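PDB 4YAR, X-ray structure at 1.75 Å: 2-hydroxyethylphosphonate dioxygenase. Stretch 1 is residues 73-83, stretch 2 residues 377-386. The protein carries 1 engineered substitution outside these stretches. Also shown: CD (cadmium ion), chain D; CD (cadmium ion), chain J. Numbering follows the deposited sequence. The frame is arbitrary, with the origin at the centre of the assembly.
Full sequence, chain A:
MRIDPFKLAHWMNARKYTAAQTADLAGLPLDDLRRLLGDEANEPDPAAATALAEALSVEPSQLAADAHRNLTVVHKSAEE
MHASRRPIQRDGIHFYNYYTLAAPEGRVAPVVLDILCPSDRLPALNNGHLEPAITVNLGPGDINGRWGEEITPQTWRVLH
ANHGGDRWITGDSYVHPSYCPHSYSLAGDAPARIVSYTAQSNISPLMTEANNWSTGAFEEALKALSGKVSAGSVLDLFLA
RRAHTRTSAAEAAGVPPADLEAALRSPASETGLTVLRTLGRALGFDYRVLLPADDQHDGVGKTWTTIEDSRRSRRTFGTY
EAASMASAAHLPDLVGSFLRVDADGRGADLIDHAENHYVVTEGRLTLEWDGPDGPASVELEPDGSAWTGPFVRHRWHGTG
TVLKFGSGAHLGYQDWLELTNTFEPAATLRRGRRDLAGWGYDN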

ATOM      1  N   VAL A  73     -11.519 -12.507  -5.226  1.00 21.74           N
ATOM      2  CA  VAL A  73     -11.081 -13.099  -3.959  1.00 22.19           C
ATOM      3  C   VAL A  73     -10.140 -14.239  -4.272  1.00 23.90           C
ATOM      4  O   VAL A  73     -10.393 -15.013  -5.193  1.00 22.27           O
ATOM      5  N   VAL A  74      -9.039 -14.318  -3.503  1.00 21.57           N
ATOM      6  CA  VAL A  74      -8.082 -15.441  -3.570  1.00 21.85           C
ATOM      7  C   VAL A  74      -7.997 -15.944  -2.137  1.00 21.45           C
ATOM      8  O   VAL A  74      -8.025 -15.122  -1.197  1.00 19.69           O
ATOM      9  N   HIS A  75      -7.952 -17.258  -1.936  1.00 20.11           N
ATOM     10  CA  HIS A  75      -7.889 -17.825  -0.575  1.00 19.27           C
ATOM     11  C   HIS A  75      -6.882 -18.989  -0.505  1.00 18.58           C
ATOM     12  O   HIS A  75      -6.472 -19.536  -1.547  1.00 18.43           O
ATOM     13  N   LYS A  76      -6.420 -19.301   0.703  1.00 17.39           N
ATOM     14  CA  LYS A  76      -5.336 -20.241   0.931  1.00 18.90           C
ATOM     15  C   LYS A  76      -5.603 -20.940   2.225  1.00 18.78           C
ATOM     16  O   LYS A  76      -5.821 -20.292   3.253  1.00 17.34           O
ATOM     17  N   SER A  77      -5.607 -22.273   2.220  1.00 18.11           N
ATOM     18  CA  SER A  77      -6.109 -22.973   3.400  1.00 19.53           C
ATOM     19  C   SER A  77      -4.970 -23.024   4.422  1.00 17.72           C
ATOM     20  O   SER A  77      -3.867 -22.710   4.106  1.00 20.08           O
ATOM     21  N   ALA A  78      -5.295 -23.337   5.663  1.00 18.62           N
ATOM     22  CA  ALA A  78      -4.301 -23.490   6.709  1.00 19.64           C
ATOM     23  C   ALA A  78      -3.306 -24.532   6.250  1.00 22.74           C
ATOM     24  O   ALA A  78      -2.119 -24.357   6.464  1.00 20.44           O
ATOM     25  N   GLU A  79      -3.792 -25.638   5.670  1.00 20.85           N
ATOM     26  CA  GLU A  79      -2.877 -26.704   5.249  1.00 23.81           C
ATOM     27  C   GLU A  79      -1.882 -26.179   4.188  1.00 21.42           C
ATOM     28  O   GLU A  79      -0.705 -26.426   4.283  1.00 21.76           O
ATOM     29  N   GLU A  80      -2.338 -25.371   3.239  1.00 21.36           N
ATOM     30  CA  GLU A  80      -1.479 -24.762   2.211  1.00 21.75           C
ATOM     31  C   GLU A  80      -0.455 -23.779   2.760  1.00 19.22           C
ATOM     32  O   GLU A  80       0.712 -23.657   2.280  1.00 21.17           O
ATOM     33  N   MET A  81      -0.913 -23.018   3.750  1.00 20.12           N
ATOM     34  CA  MET A  81      -0.019 -22.088   4.468  1.00 18.37           C
ATOM     35  C   MET A  81       1.112 -22.848   5.189  1.00 17.63           C
ATOM     36  O   MET A  81       2.317 -22.565   4.981  1.00 16.37           O
ATOM     37  N   HIS A  82       0.712 -23.876   5.944  1.00 18.68           N
ATOM     38  CA  HIS A  82       1.702 -24.714   6.654  1.00 20.20           C
ATOM     39  C   HIS A  82       2.662 -25.361   5.670  1.00 19.80           C
ATOM     40  O   HIS A  82       3.878 -25.332   5.867  1.00 20.37           O
ATOM     41  N   ALA A  83       2.109 -25.878   4.564  1.00 22.05           N
ATOM     42  CA  ALA A  83       2.984 -26.443   3.465  1.00 24.39           C
ATOM     43  C   ALA A  83       3.947 -25.452   2.783  1.00 22.69           C
ATOM     44  O   ALA A  83       4.847 -25.886   2.056  1.00 21.45           O
ATOM     45  N   SER A 377     -18.378 -18.498  -1.525  1.00 22.70           N
ATOM     46  CA  SER A 377     -17.993 -18.618  -0.113  1.00 24.45           C
ATOM     47  C   SER A 377     -16.865 -19.588   0.051  1.00 23.80           C
ATOM     48  O   SER A 377     -16.615 -20.452  -0.819  1.00 22.36           O
ATOM     49  N   VAL A 378     -16.051 -19.354   1.092  1.00 23.76           N
ATOM     50  CA  VAL A 378     -15.011 -20.321   1.494  1.00 22.76           C
ATOM     51  C   VAL A 378     -14.937 -20.397   3.026  1.00 21.21           C
ATOM     52  O   VAL A 378     -15.178 -19.407   3.756  1.00 23.29           O
ATOM     53  N   GLU A 379     -14.693 -21.598   3.552  1.00 23.50           N
ATOM     54  CA  GLU A 379     -14.515 -21.819   4.999  1.00 24.02           C
ATOM     55  C   GLU A 379     -13.022 -21.899   5.307  1.00 20.07           C
ATOM     56  O   GLU A 379     -12.271 -22.589   4.586  1.00 20.39           O
ATOM     57  N   LEU A 380     -12.613 -21.082   6.273  1.00 18.75           N
ATOM     58  CA  LEU A 380     -11.206 -20.966   6.689  1.00 19.24           C
ATOM     59  C   LEU A 380     -11.031 -21.176   8.195  1.00 19.14           C
ATOM     60  O   LEU A 380     -11.743 -20.610   9.037  1.00 20.77           O
ATOM     61  N   GLU A 381     -10.051 -21.974   8.540  1.00 20.01           N
ATOM     62  CA  GLU A 381      -9.643 -22.235   9.912  1.00 21.27           C
ATOM     63  C   GLU A 381      -8.406 -21.365  10.251  1.00 21.54           C
ATOM     64  O   GLU A 381      -7.838 -20.710   9.355  1.00 19.99           O
ATOM     65  N   PRO A 382      -7.938 -21.407  11.525  1.00 21.07           N
ATOM     66  CA  PRO A 382      -6.750 -20.621  11.855  1.00 20.04           C
ATOM     67  C   PRO A 382      -5.587 -20.878  11.001  1.00 19.76           C
ATOM     68  O   PRO A 382      -5.285 -22.040  10.654  1.00 20.88           O
ATOM     69  N   ASP A 383      -4.920 -19.795  10.626  1.00 18.93           N
ATOM     70  CA  ASP A 383      -3.879 -19.783   9.582  1.00 18.22           C
ATOM     71  C   ASP A 383      -4.358 -19.786   8.103  1.00 17.11           C
ATOM     72  O   ASP A 383      -3.566 -19.460   7.193  1.00 18.68           O
ATOM     73  N   GLY A 384      -5.598 -20.160   7.848  1.00 17.22           N
ATOM     74  CA  GLY A 384      -6.233 -19.821   6.581  1.00 17.04           C
ATOM     75  C   GLY A 384      -6.285 -18.331   6.332  1.00 17.70           C
ATOM     76  O   GLY A 384      -6.400 -17.529   7.310  1.00 17.27           O
ATOM     77  N   SER A 385      -6.261 -17.955   5.049  1.00 17.92           N
ATOM     78  CA  SER A 385      -6.211 -16.534   4.710  1.00 17.01           C
ATOM     79  C   SER A 385      -6.922 -16.263   3.412  1.00 17.96           C
ATOM     80  O   SER A 385      -7.167 -17.199   2.608  1.00 15.20           O
ATOM     81  N   ALA A 386      -7.206 -14.979   3.187  1.00 16.63           N
ATOM     82  CA  ALA A 386      -7.754 -14.511   1.960  1.00 17.11           C
ATOM     83  C   ALA A 386      -7.276 -13.122   1.541  1.00 18.75           C
ATOM     84  O   ALA A 386      -6.743 -12.354   2.369  1.00 17.47           O
TER

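The most unusual feature of this contact is the imidazole of His75, which binds one cadmium ion directly and is linked to a second through a water. Its NE2 binds the chain D ion at 2.5 Å, while its ND1 donates to water 1 (2.8 Å), which in turn lies 2.5 Å from the chain J ion, itself chelated by Glu80 through OE1 (2.4 Å) and OE2 (2.6 Å). With chi1 p, the ring offers one face to Val378, also p: Val378 CG2 sits 3.8 Å from the ring centroid and 10° off its normal, a CH-pi contact.

His75 and Ala386 form an antiparallel non-hydrogen-bonded pair, their CB atoms 4.3 Å apart on one sheet face. Lys76 (all t) and Ser385 (p) share the other face, Lys76 CB to Ser385 OG 3.7 Å; the lysine's end leads away. Their backbones pair reciprocally, Lys76 N to Ser385 O at 2.9 Å and Ser385 N to Lys76 O at 3.0 Å. Water 2 accepts from Ser385 OG (2.6 Å) and donates to Lys76 O (3.0 Å) and Asp383 O (2.7 Å).

Asp383 (m) points toward the helix. Its OD2 accepts from His82 NE2 (2.8 Å, 164°), near the ring plane. Met81 CE lies 3.9 Å from Asp383 CG, and Ala78 CB packs 3.2 Å from Pro382 O. Water 4 donates to Glu79 OE1 (2.6 Å) and Glu381 OE2 (3.0 Å), bridging like charges.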

ATOM      1  CB  VAL A  73     -12.202 -13.579  -3.079  1.00 24.82           C
ATOM      2  CG1 VAL A  73     -11.694 -14.416  -1.864  1.00 26.06           C
ATOM      3  CG2 VAL A  73     -12.986 -12.391  -2.590  1.00 27.58           C
ATOM      4  CB  VAL A  74      -6.692 -14.926  -3.994  1.00 25.46           C
ATOM      5  CG1 VAL A  74      -5.664 -16.031  -3.843  1.00 26.85           C
ATOM      6  CG2 VAL A  74      -6.794 -14.415  -5.440  1.00 26.50           C
ATOM      7  CB  HIS A  75      -9.268 -18.212  -0.090  1.00 21.89           C
ATOM      8  CG  HIS A  75      -9.995 -19.079  -1.057  1.00 24.43           C
ATOM      9  ND1 HIS A  75      -9.712 -20.421  -1.207  1.00 27.38           N
ATOM     10  CD2 HIS A  75     -10.989 -18.792  -1.931  1.00 25.54           C
ATOM     11  CE1 HIS A  75     -10.494 -20.923  -2.151  1.00 24.80           C
ATOM     12  NE2 HIS A  75     -11.255 -19.951  -2.620  1.00 25.72           N
ATOM     13  CB  LYS A  76      -3.981 -19.515   1.022  1.00 18.71           C
ATOM     14  CG  LYS A  76      -2.791 -20.457   1.077  1.00 19.25           C
ATOM     15  CD  LYS A  76      -1.517 -19.668   0.861  1.00 19.17           C
ATOM     16  CE  LYS A  76      -0.302 -20.548   0.814  1.00 22.02           C
ATOM     17  NZ  LYS A  76       0.848 -19.742   0.324  1.00 22.74           N
ATOM     18  CB  SER A  77      -6.543 -24.387   3.045  1.00 21.36           C
ATOM     19  OG  SER A  77      -5.352 -25.117   2.696  1.00 19.94           O
ATOM     20  CB  ALA A  78      -4.960 -23.868   8.018  1.00 22.80           C
ATOM     21  CB  GLU A  79      -3.708 -27.935   4.814  1.00 25.92           C
ATOM     22  CG  GLU A  79      -4.508 -28.591   5.943  1.00 30.65           C
ATOM     23  CD  GLU A  79      -5.837 -27.857   6.401  1.00 37.07           C
ATOM     24  OE1 GLU A  79      -6.350 -26.849   5.754  1.00 25.69           O
ATOM     25  OE2 GLU A  79      -6.383 -28.308   7.469  1.00 43.46           O
ATOM     26  CB  GLU A  80      -2.350 -24.068   1.132  1.00 23.06           C
ATOM     27  CG  GLU A  80      -3.078 -25.079   0.238  1.00 23.96           C
ATOM     28  CD  GLU A  80      -4.220 -24.516  -0.574  1.00 26.58           C
ATOM     29  OE1 GLU A  80      -4.852 -23.474  -0.212  1.00 25.23           O
ATOM     30  OE2 GLU A  80      -4.495 -25.149  -1.598  1.00 29.29           O
ATOM     31  CB  MET A  81      -0.841 -21.256   5.403  1.00 18.89           C
ATOM     32  CG  MET A  81      -0.094 -20.217   6.208  1.00 20.92           C
ATOM     33  SD  MET A  81       0.622 -20.857   7.727  1.00 21.25           S
ATOM     34  CE  MET A  81       0.772 -19.323   8.674  1.00 23.07           C
ATOM     35  CB  HIS A  82       1.008 -25.822   7.454  1.00 24.02           C
ATOM     36  CG  HIS A  82       0.136 -25.316   8.549  1.00 26.19           C
ATOM     37  ND1 HIS A  82      -0.824 -26.097   9.166  1.00 28.94           N
ATOM     38  CD2 HIS A  82       0.048 -24.094   9.124  1.00 27.70           C
ATOM     39  CE1 HIS A  82      -1.442 -25.386  10.098  1.00 30.79           C
ATOM     40  NE2 HIS A  82      -0.940 -24.159  10.077  1.00 29.20           N
ATOM     41  CB  ALA A  83       2.177 -27.123   2.396  1.00 25.33           C
ATOM     42  CB  SER A 377     -19.185 -19.018   0.751  1.00 28.58           C
ATOM     43  OG  SER A 377     -19.502 -20.350   0.451  1.00 29.63           O
ATOM     44  CB  VAL A 378     -13.662 -20.002   0.813  1.00 25.75           C
ATOM     45  CG1 VAL A 378     -13.074 -18.714   1.313  1.00 24.91           C
ATOM     46  CG2 VAL A 378     -12.641 -21.126   0.986  1.00 31.94           C
ATOM     47  CB  GLU A 379     -15.150 -23.119   5.478  1.00 24.43           C
ATOM     48  CG  GLU A 379     -16.656 -23.152   5.366  1.00 29.62           C
ATOM     49  CD  GLU A 379     -17.285 -24.418   6.012  1.00 36.93           C
ATOM     50  OE1 GLU A 379     -16.656 -25.035   6.918  1.00 34.81           O
ATOM     51  OE2 GLU A 379     -18.412 -24.796   5.604  1.00 46.87           O
ATOM     52  CB  LEU A 380     -10.616 -19.629   6.209  1.00 20.72           C
ATOM     53  CG  LEU A 380     -10.615 -19.298   4.713  1.00 20.82           C
ATOM     54  CD1 LEU A 380     -10.312 -17.816   4.513  1.00 21.65           C
ATOM     55  CD2 LEU A 380      -9.585 -20.104   3.936  1.00 20.19           C
ATOM     56  CB  GLU A 381      -9.302 -23.730  10.058  1.00 26.89           C
ATOM     57  CG  GLU A 381     -10.501 -24.629   9.947  1.00 30.26           C
ATOM     58  CD  GLU A 381     -10.124 -26.106  10.036  1.00 35.88           C
ATOM     59  OE1 GLU A 381      -9.954 -26.595  11.153  1.00 40.94           O
ATOM     60  OE2 GLU A 381      -9.962 -26.748   8.990  1.00 41.56           O
ATOM     61  CB  PRO A 382      -6.480 -20.964  13.326  1.00 20.56           C
ATOM     62  CG  PRO A 382      -7.847 -21.352  13.867  1.00 21.85           C
ATOM     63  CD  PRO A 382      -8.518 -22.059  12.730  1.00 21.20           C
ATOM     64  CB  ASP A 383      -2.817 -20.855   9.753  1.00 20.51           C
ATOM     65  CG  ASP A 383      -1.997 -20.711  11.051  1.00 22.10           C
ATOM     66  OD1 ASP A 383      -1.993 -19.620  11.712  1.00 22.08           O
ATOM     67  OD2 ASP A 383      -1.403 -21.740  11.479  1.00 25.61           O
ATOM     68  CB  SER A 385      -4.744 -16.095   4.595  1.00 15.65           C
ATOM     69  OG  SER A 385      -4.052 -16.888   3.655  1.00 16.90           O
ATOM     70  CB  ALA A 386      -9.246 -14.527   2.065  1.00 16.41           C
TER
HETATM   71 CD    CD D 503     -12.239 -20.854  -4.743  1.00 89.69          CD
HETATM   72 CD    CD J 509      -6.703 -23.743  -1.760  1.00 51.39          CD
HETATM   73  O   HOH W   1      -8.119 -22.501  -0.087  1.00 31.41           O
HETATM   74  O   HOH W   2      -3.319 -19.254   4.545  1.00 20.32           O
HETATM   75  O   HOH W   3      -8.362 -23.443   6.305  1.00 16.80           O
HETATM   76  O   HOH W   4      -8.694 -26.038   6.398  1.00 35.13           O